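Local coordinates for protein homoserine dehydrogenase (Staphylococcus aureus M1064, PDB 4PG7) that catalyses the NAD(P)-dependent interconversion of aspartate semialdehyde and homoserine in the aspartic acid pathway, and carries a C-terminal ACT domain, at residues N169-F174 / Y231-Q236; M175-G180 / E300-Y305; P285-K290 / Y441-V446. One frame throughout, in Å; residues are numbered along the deposited sequence. Where two conformers were deposited one is given.

Contact 1: residues N169-F174 / Y231-Q236; sequences NNISKF and YLSFNQ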
loop_
_atom_site.group_PDB
_atom_site.type_symbol
_atom_site.label_atom_id
_atom_site.label_comp_id
_atom_site.label_asym_id
_atom_site.label_seq_id
_atom_site.Cartn_x
_atom_site.Cartn_y
_atom_site.Cartn_z
ATOM N N ASN A 169 8.776 6.504 9.264
ATOM C CA ASN A 169 9.516 5.379 9.833
ATOM C C ASN A 169 9.025 4.968 11.222
ATOM O O ASN A 169 9.069 3.785 11.557
ATOM C CB ASN A 169 11.012 5.688 9.898
ATOM C CG ASN A 169 11.616 5.947 8.532
ATOM N N ASN A 170 8.560 5.931 12.019
ATOM C CA ASN A 170 8.138 5.665 13.389
ATOM C C ASN A 170 6.685 5.180 13.413
ATOM O O ASN A 170 5.741 5.961 13.570
ATOM C CB ASN A 170 8.294 6.912 14.257
ATOM N N ILE A 171 6.535 3.876 13.242
ATOM C CA ILE A 171 5.241 3.217 13.332
ATOM C C ILE A 171 4.927 2.957 14.800
ATOM O O ILE A 171 5.730 2.367 15.494
ATOM C CB ILE A 171 5.249 1.885 12.559
ATOM C CG1 ILE A 171 5.594 2.124 11.086
ATOM C CG2 ILE A 171 3.904 1.183 12.692
ATOM C CD1 ILE A 171 5.834 0.850 10.293
ATOM N N SER A 172 3.768 3.394 15.267
ATOM C CA SER A 172 3.328 3.114 16.632
ATOM C C SER A 172 2.265 2.014 16.724
ATOM O O SER A 172 2.074 1.403 17.776
ATOM C CB SER A 172 2.786 4.392 17.263
ATOM O OG SER A 172 1.575 4.783 16.646
ATOM N N LYS A 173 1.564 1.761 15.627
ATOM C CA LYS A 173 0.482 0.782 15.642
ATOM C C LYS A 173 0.230 0.273 14.227
ATOM O O LYS A 173 0.343 1.019 13.265
ATOM C CB LYS A 173 -0.792 1.399 16.241
ATOM C CG LYS A 173 -2.033 0.502 16.225
ATOM C CD LYS A 173 -3.190 1.179 16.950
ATOM C CE LYS A 173 -4.458 0.347 16.880
ATOM N NZ LYS A 173 -5.656 1.083 17.374
ATOM N N PHE A 174 -0.082 -1.010 14.106
ATOM C CA PHE A 174 -0.646 -1.527 12.866
ATOM C C PHE A 174 -1.840 -2.390 13.162
ATOM O O PHE A 174 -1.918 -3.017 14.215
ATOM C CB PHE A 174 0.391 -2.313 12.052
ATOM C CG PHE A 174 0.822 -3.611 12.684
ATOM C CD1 PHE A 174 0.070 -4.775 12.505
ATOM C CD2 PHE A 174 1.979 -3.691 13.416
ATOM C CE1 PHE A 174 0.453 -5.974 13.073
ATOM C CE2 PHE A 174 2.376 -4.895 13.984
ATOM C CZ PHE A 174 1.612 -6.032 13.828
ATOM N N TYR A 231 8.016 -7.443 13.998
ATOM C CA TYR A 231 9.465 -7.436 13.796
ATOM C C TYR A 231 9.888 -6.419 12.723
ATOM O O TYR A 231 10.802 -5.640 12.933
ATOM C CB TYR A 231 9.953 -8.833 13.427
ATOM C CG TYR A 231 11.454 -8.903 13.269
ATOM C CD1 TYR A 231 12.292 -8.596 14.333
ATOM C CD2 TYR A 231 12.031 -9.257 12.052
ATOM C CE1 TYR A 231 13.669 -8.638 14.187
ATOM C CE2 TYR A 231 13.409 -9.316 11.900
ATOM C CZ TYR A 231 14.219 -9.005 12.971
ATOM O OH TYR A 231 15.574 -9.061 12.806
ATOM N N LEU A 232 9.184 -6.416 11.597
ATOM C CA LEU A 232 9.455 -5.483 10.527
ATOM C C LEU A 232 9.073 -4.039 10.874
ATOM O O LEU A 232 9.798 -3.127 10.513
ATOM C CB LEU A 232 8.734 -5.916 9.250
ATOM C CG LEU A 232 9.202 -7.263 8.686
ATOM C CD1 LEU A 232 8.350 -7.667 7.498
ATOM C CD2 LEU A 232 10.675 -7.211 8.288
ATOM N N SER A 233 7.974 -3.834 11.604
ATOM C CA SER A 233 7.515 -2.487 11.972
ATOM C C SER A 233 8.264 -1.853 13.138
ATOM O O SER A 233 8.560 -0.655 13.117
ATOM C CB SER A 233 6.014 -2.501 12.326
ATOM O OG SER A 233 5.248 -2.926 11.215
ATOM N N PHE A 234 8.508 -2.635 14.181
ATOM C CA PHE A 234 9.009 -2.105 15.430
ATOM C C PHE A 234 10.432 -2.532 15.746
ATOM O O PHE A 234 10.974 -2.085 16.754
ATOM C CB PHE A 234 8.138 -2.576 16.589
ATOM C CG PHE A 234 6.678 -2.313 16.409
ATOM C CD1 PHE A 234 6.226 -1.056 16.041
ATOM C CD2 PHE A 234 5.747 -3.309 16.676
ATOM C CE1 PHE A 234 4.875 -0.815 15.893
ATOM C CE2 PHE A 234 4.394 -3.062 16.544
ATOM C CZ PHE A 234 3.957 -1.815 16.157
ATOM N N ASN A 235 11.019 -3.406 14.918
ATOM C CA ASN A 235 12.330 -3.985 15.198
ATOM C C ASN A 235 12.391 -4.658 16.571
ATOM O O ASN A 235 13.410 -4.631 17.244
ATOM C CB ASN A 235 13.422 -2.926 15.058
ATOM C CG ASN A 235 13.332 -2.164 13.747
ATOM O OD1 ASN A 235 13.106 -2.752 12.690
ATOM N ND2 ASN A 235 13.510 -0.850 13.810
ATOM N N GLN A 236 11.283 -5.269 16.970
ATOM C CA GLN A 236 11.201 -5.990 18.231
ATOM C C GLN A 236 10.814 -7.412 17.932
ATOM O O GLN A 236 9.968 -7.662 17.089
ATOM C CB GLN A 236 10.128 -5.390 19.133
ATOM C CG GLN A 236 10.431 -3.983 19.617
ATOM C CD GLN A 236 11.545 -3.935 20.641
ATOM O OE1 GLN A 236 12.481 -3.154 20.510
ATOM N NE2 GLN A 236 11.452 -4.770 21.663
#
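Ile171, at the start of strand 171-177, passes beside the last turn of helix 220-234 with its CA 6.3 Å from that of Ser233, and no hydrogen bond joins the two backbones. Side chains do the work instead. The two branches of Ile171 divide the helix end between them: CD1 lies 3.9 Å from Ser233 CB, while CG2, anti to the backbone N, meets Phe234 CE1 at the same distance. Ile171 and Phe234 meet nearly at right angles, and the ring also presents its edge to the backbone, CE1 lying 3.3 Å from Ile171 O. Farther along the strand, Phe174 CE2 reaches Phe234 CE2 at 3.7 Å. The two rings are near parallel, inclined by 29°, but slid apart, centroids 5.8 Å from each other, so they barely overlap. Ser233 OG, close to both Ile171 and Phe174, spends its hydrogen bond within the helix on Thr229 O. Beyond the pair, Tyr274 of strand 264-275 meets the Phe234 ring. A helix C-terminus, followed by Asn235 with positive phi, thus packs on a sheet strand through apolar groups, beside a classic beta bulge where Ser172 and Lys173 both face Ile307.

Contact 2: residues M175-G180 / E300-Y305; sequences MGILNG and EYNAIY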
loop_
_atom_site.group_PDB
_atom_site.type_symbol
_atom_site.label_atom_id
_atom_site.label_comp_id
_atom_site.label_asym_id
_atom_site.label_seq_id
_atom_site.Cartn_x
_atom_site.Cartn_y
_atom_site.Cartn_z
ATOM N N MET A 175 -2.768 -2.417 12.215
ATOM C CA MET A 175 -3.914 -3.317 12.254
ATOM C C MET A 175 -4.035 -3.938 10.882
ATOM O O MET A 175 -3.967 -3.228 9.875
ATOM C CB MET A 175 -5.206 -2.555 12.533
ATOM C CG MET A 175 -5.262 -1.894 13.876
ATOM S SD MET A 175 -6.897 -1.218 14.145
ATOM C CE MET A 175 -6.924 0.175 13.050
ATOM N N GLY A 176 -4.258 -5.241 10.834
ATOM C CA GLY A 176 -4.321 -5.906 9.577
ATOM C C GLY A 176 -5.341 -6.991 9.460
ATOM O O GLY A 176 -5.707 -7.641 10.453
ATOM N N ILE A 177 -5.808 -7.179 8.227
ATOM C CA ILE A 177 -6.562 -8.355 7.846
ATOM C C ILE A 177 -5.528 -9.245 7.182
ATOM O O ILE A 177 -5.031 -8.890 6.122
ATOM C CB ILE A 177 -7.729 -7.987 6.923
ATOM C CG1 ILE A 177 -8.738 -7.153 7.721
ATOM C CG2 ILE A 177 -8.350 -9.239 6.315
ATOM C CD1 ILE A 177 -9.779 -6.413 6.900
ATOM N N LEU A 178 -5.149 -10.338 7.865
ATOM C CA LEU A 178 -3.928 -11.055 7.559
ATOM C C LEU A 178 -4.134 -12.502 7.180
ATOM O O LEU A 178 -3.162 -13.229 6.964
ATOM C CB LEU A 178 -2.945 -10.992 8.725
ATOM C CG LEU A 178 -2.540 -9.576 9.135
ATOM C CD1 LEU A 178 -1.624 -9.631 10.345
ATOM C CD2 LEU A 178 -1.845 -8.862 7.991
ATOM N N ASN A 179 -5.383 -12.913 7.053
ATOM C CA ASN A 179 -5.664 -14.273 6.664
ATOM C C ASN A 179 -6.837 -14.219 5.696
ATOM O O ASN A 179 -7.936 -13.831 6.070
ATOM C CB ASN A 179 -5.970 -15.111 7.918
ATOM C CG ASN A 179 -6.301 -16.548 7.580
ATOM O OD1 ASN A 179 -7.451 -16.972 7.656
ATOM N ND2 ASN A 179 -5.290 -17.290 7.158
ATOM N N GLY A 180 -6.593 -14.599 4.451
ATOM C CA GLY A 180 -7.607 -14.547 3.387
ATOM C C GLY A 180 -8.827 -15.410 3.668
ATOM O O GLY A 180 -9.960 -15.001 3.428
ATOM N N GLU A 300 -11.133 -12.684 0.067
ATOM C CA GLU A 300 -9.792 -13.169 0.364
ATOM C C GLU A 300 -8.719 -12.080 0.362
ATOM O O GLU A 300 -7.548 -12.374 0.539
ATOM C CB GLU A 300 -9.403 -14.307 -0.588
ATOM C CG GLU A 300 -9.037 -13.916 -2.023
ATOM C CD GLU A 300 -10.219 -13.794 -2.967
ATOM O OE1 GLU A 300 -11.376 -13.560 -2.520
ATOM O OE2 GLU A 300 -9.983 -13.897 -4.190
ATOM N N TYR A 301 -9.102 -10.826 0.170
ATOM C CA TYR A 301 -8.114 -9.743 0.183
ATOM C C TYR A 301 -7.598 -9.500 1.591
ATOM O O TYR A 301 -8.285 -9.780 2.563
ATOM C CB TYR A 301 -8.677 -8.465 -0.427
ATOM C CG TYR A 301 -8.621 -8.480 -1.931
ATOM C CD1 TYR A 301 -7.570 -7.889 -2.594
ATOM C CD2 TYR A 301 -9.604 -9.107 -2.693
ATOM C CE1 TYR A 301 -7.488 -7.902 -3.969
ATOM C CE2 TYR A 301 -9.528 -9.121 -4.088
ATOM C CZ TYR A 301 -8.460 -8.520 -4.714
ATOM O OH TYR A 301 -8.331 -8.492 -6.090
ATOM N N ASN A 302 -6.350 -9.057 1.665
ATOM C CA ASN A 302 -5.702 -8.678 2.898
ATOM C C ASN A 302 -5.334 -7.200 2.847
ATOM O O ASN A 302 -5.428 -6.564 1.805
ATOM C CB ASN A 302 -4.459 -9.551 3.127
ATOM C CG ASN A 302 -4.819 -10.987 3.529
ATOM O OD1 ASN A 302 -5.991 -11.317 3.777
ATOM N ND2 ASN A 302 -3.831 -11.821 3.616
ATOM N N ALA A 303 -4.966 -6.658 4.002
ATOM C CA ALA A 303 -4.573 -5.272 4.109
ATOM C C ALA A 303 -3.837 -5.045 5.407
ATOM O O ALA A 303 -4.140 -5.706 6.422
ATOM C CB ALA A 303 -5.791 -4.342 4.018
ATOM N N ILE A 304 -2.857 -4.146 5.361
ATOM C CA ILE A 304 -2.187 -3.651 6.573
ATOM C C ILE A 304 -2.346 -2.164 6.651
ATOM O O ILE A 304 -1.937 -1.453 5.731
ATOM C CB ILE A 304 -0.653 -3.856 6.637
ATOM C CG1 ILE A 304 -0.272 -5.180 6.058
ATOM C CG2 ILE A 304 -0.161 -3.734 8.089
ATOM C CD1 ILE A 304 -0.626 -6.335 6.941
ATOM N N TYR A 305 -2.893 -1.727 7.773
ATOM C CA TYR A 305 -3.140 -0.348 8.059
ATOM C C TYR A 305 -2.130 0.096 9.110
ATOM O O TYR A 305 -2.073 -0.485 10.193
ATOM C CB TYR A 305 -4.538 -0.202 8.621
ATOM C CG TYR A 305 -5.050 1.191 8.655
ATOM C CD1 TYR A 305 -5.764 1.716 7.579
ATOM C CD2 TYR A 305 -4.848 1.993 9.763
ATOM C CE1 TYR A 305 -6.245 3.010 7.597
ATOM C CE2 TYR A 305 -5.338 3.287 9.804
ATOM C CZ TYR A 305 -6.026 3.793 8.716
ATOM O OH TYR A 305 -6.492 5.085 8.775
#
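Met175 opens an antiparallel ladder with Tyr305 by a reciprocal pair of bonds: Met175 N gives to Tyr305 O at 2.9 Å, and Tyr305 N returns to Met175 O at 2.8 Å, both close to straight. Their side chains leave the same face of the sheet, where Met175 CE comes 4.3 Å from Tyr305 CD2; the phenol OH carries on to Asp313 of the same chain. Gly176 follows opposite Ile304 as a non-hydrogen-bonded pair, and its CA approaches Ala303 O to 3.2 Å. The second reciprocal pair belongs to Ile177 and Ala303. Here the bond from Ile177 N to Ala303 O is the more bent, at 141°, whereas Ala303 N points to a lone pair of Ile177 O. Ile177 CG2, anti to its own N, lies 3.8 Å from Tyr301 O; the Tyr301 hydroxyl reaches Asp313 N of the second subunit. The strand ends at Ile177; Leu178 O accepts from Lys225 NZ, and Asn179 places OD1 on Ser182 N and ND2 on Asp221. Glu300 CA lies 3.6 Å from Gly180 O in a CA-H...O contact. Two adjacent antiparallel strands of the mixed sheet are joined here, one leading through two residues into helix 180-192, N-capped by Asn179.

Contact 3: residues P285-K290 / Y441-V446; sequences PTLIDK and YPVEGV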
loop_
_atom_site.group_PDB
_atom_site.type_symbol
_atom_site.label_atom_id
_atom_site.label_comp_id
_atom_site.label_asym_id
_atom_site.label_seq_id
_atom_site.Cartn_x
_atom_site.Cartn_y
_atom_site.Cartn_z
ATOM N N PRO A 285 -11.472 -11.369 16.597
ATOM C CA PRO A 285 -12.640 -10.709 16.004
ATOM C C PRO A 285 -12.849 -9.327 16.605
ATOM O O PRO A 285 -12.797 -9.167 17.824
ATOM C CB PRO A 285 -13.799 -11.645 16.368
ATOM C CG PRO A 285 -13.170 -12.960 16.632
ATOM C CD PRO A 285 -11.810 -12.676 17.187
ATOM N N THR A 286 -13.011 -8.343 15.733
ATOM C CA THR A 286 -12.957 -6.933 16.068
ATOM C C THR A 286 -14.023 -6.203 15.272
ATOM O O THR A 286 -14.181 -6.444 14.072
ATOM C CB THR A 286 -11.561 -6.384 15.706
ATOM O OG1 THR A 286 -10.575 -7.098 16.448
ATOM C CG2 THR A 286 -11.431 -4.929 15.990
ATOM N N LEU A 287 -14.794 -5.336 15.919
ATOM C CA LEU A 287 -15.741 -4.507 15.194
ATOM C C LEU A 287 -14.951 -3.341 14.636
ATOM O O LEU A 287 -14.123 -2.745 15.346
ATOM C CB LEU A 287 -16.862 -3.997 16.065
ATOM C CG LEU A 287 -18.086 -4.888 16.246
ATOM C CD1 LEU A 287 -17.703 -6.161 16.987
ATOM C CD2 LEU A 287 -19.155 -4.116 16.980
ATOM N N ILE A 288 -15.185 -3.042 13.365
ATOM C CA ILE A 288 -14.510 -1.976 12.661
ATOM C C ILE A 288 -15.572 -1.044 12.123
ATOM O O ILE A 288 -16.494 -1.472 11.416
ATOM C CB ILE A 288 -13.722 -2.495 11.422
ATOM C CG1 ILE A 288 -12.677 -3.523 11.828
ATOM C CG2 ILE A 288 -13.030 -1.329 10.697
ATOM C CD1 ILE A 288 -11.548 -2.928 12.657
ATOM N N ASP A 289 -15.428 0.229 12.425
ATOM C CA ASP A 289 -16.339 1.239 11.929
ATOM C C ASP A 289 -16.422 1.136 10.419
ATOM O O ASP A 289 -15.394 1.071 9.748
ATOM C CB ASP A 289 -15.879 2.630 12.351
ATOM C CG ASP A 289 -16.878 3.717 11.960
ATOM O OD1 ASP A 289 -17.560 4.242 12.831
ATOM O OD2 ASP A 289 -17.003 4.037 10.789
ATOM N N LYS A 290 -17.645 1.162 9.899
ATOM C CA LYS A 290 -17.882 1.013 8.461
ATOM C C LYS A 290 -17.188 2.033 7.588
ATOM O O LYS A 290 -16.982 1.781 6.420
ATOM C CB LYS A 290 -19.374 1.085 8.149
ATOM C CG LYS A 290 -20.148 -0.163 8.492
ATOM C CD LYS A 290 -21.629 0.108 8.221
ATOM C CE LYS A 290 -22.496 -1.100 8.525
ATOM N NZ LYS A 290 -23.940 -0.723 8.483
ATOM N N TYR A 441 -15.650 -8.176 22.272
ATOM C CA TYR A 441 -14.762 -7.948 21.136
ATOM C C TYR A 441 -14.253 -6.505 21.203
ATOM O O TYR A 441 -15.002 -5.608 21.583
ATOM C CB TYR A 441 -15.497 -8.125 19.826
ATOM C CG TYR A 441 -16.040 -9.491 19.503
ATOM C CD1 TYR A 441 -15.525 -10.643 20.064
ATOM C CD2 TYR A 441 -17.037 -9.632 18.549
ATOM C CE1 TYR A 441 -16.030 -11.891 19.731
ATOM C CE2 TYR A 441 -17.538 -10.879 18.204
ATOM C CZ TYR A 441 -17.021 -11.998 18.779
ATOM O OH TYR A 441 -17.516 -13.240 18.409
ATOM N N PRO A 442 -12.992 -6.272 20.812
ATOM C CA PRO A 442 -12.541 -4.882 20.672
ATOM C C PRO A 442 -13.261 -4.193 19.536
ATOM O O PRO A 442 -13.789 -4.853 18.635
ATOM C CB PRO A 442 -11.034 -4.997 20.352
ATOM C CG PRO A 442 -10.823 -6.391 19.941
ATOM C CD PRO A 442 -11.934 -7.241 20.498
ATOM N N VAL A 443 -13.294 -2.867 19.605
ATOM C CA VAL A 443 -13.914 -2.030 18.595
ATOM C C VAL A 443 -12.875 -1.038 18.139
ATOM O O VAL A 443 -12.243 -0.368 18.977
ATOM C CB VAL A 443 -15.148 -1.288 19.143
ATOM C CG1 VAL A 443 -15.735 -0.369 18.100
ATOM C CG2 VAL A 443 -16.194 -2.275 19.650
ATOM N N GLU A 444 -12.667 -0.969 16.823
ATOM C CA GLU A 444 -11.682 -0.071 16.227
ATOM C C GLU A 444 -12.311 0.875 15.220
ATOM O O GLU A 444 -13.438 0.667 14.739
ATOM C CB GLU A 444 -10.585 -0.856 15.521
ATOM C CG GLU A 444 -9.626 -1.570 16.454
ATOM C CD GLU A 444 -8.643 -0.648 17.165
ATOM O OE1 GLU A 444 -8.681 0.575 16.958
ATOM O OE2 GLU A 444 -7.830 -1.175 17.947
ATOM N N GLY A 445 -11.549 1.921 14.911
ATOM C CA GLY A 445 -11.927 2.956 13.931
ATOM C C GLY A 445 -12.824 4.034 14.483
ATOM O O GLY A 445 -13.304 4.891 13.738
ATOM N N VAL A 446 -13.065 3.987 15.792
ATOM C CA VAL A 446 -13.892 4.983 16.478
ATOM C C VAL A 446 -13.183 6.341 16.637
ATOM O O VAL A 446 -12.570 6.869 15.702
ATOM C CB VAL A 446 -14.314 4.453 17.843
#
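Leu287 uses both its backbone groups on strand 436-444: its N donates to Pro442 O at 2.9 Å, and its O accepts from Glu444 N at 2.7 Å, an almost linear bond of 172°. A third bond runs from Asp289 N to Glu444 O, 3.1 Å long, with the donor tilted 22° from the carbonyl plane. Alternate residues of the parallel pair therefore share the bonding, and the two strands run together at 24°. Thr286 and Ile288, which alternate with these residues, make their backbone bonds the other way, to Lys267 and Lys265 of strand 264-275. Pro442 has no N-H to offer; instead Pro442 CD lies against Pro285 O at 3.4 Å. On the far side of strand 436-444, Tyr441 and Val443 make backbone bonds to Phe378 and Asn376 of strand 375-382, and Val443 O also accepts from Asn376 ND2.

Side chains pack over this ladder. Pro285 CB sits over the middle of one face of the Tyr441 ring, 4.0 Å from its centroid in a CH-pi contact, while Leu287 CD1 comes in at the ring edge, 3.9 Å from Tyr441 CD2. The Tyr441 hydroxyl is bonded to Lys439 NZ, a residue of the bound-lysine pocket. On the opposite face of the strands, Ile288 CD1 lies 3.7 Å from Glu444 CB, and Thr286 CG2 touches Glu444 CG. The Glu444 chain is bent at chi2, and its carboxylate leads away from strand 278-289, its two oxygens taken by Lys271 and Lys173. Thr286 OG1 is tied back to Glu284 O, and Asp289 OD2 to Lys291 N.

The chemistry implies a seam fastened by main-chain bonds and apolar cover, with the Glu444 carboxylate paired to Lys271 and Lys173, probably favouring the charged form. It carries one continuous sheet from the 157-335 family region into the C-terminal one, next to the bound lysine.

How the contacts relate
From the N terminus, strand 171-177 comes first and serves two contacts in turn. Contact 1 closes the shorter loop, returning through mostly helical chain to the end of helix 220-234. Contact 2 closes a longer one, bringing strand 302-308 back to the same strand, and the two loops cross. Contact 3 opens at 285-290, inside the loop of contact 2, and closes only at the C-terminal end of the model, so these cross as well, whereas contacts 1 and 3 stand in series. Glu444 links all three: its carboxylate bridges to Lys173 and packs against Met175. Together they tie a helix, the mixed sheet and the C-terminal domain.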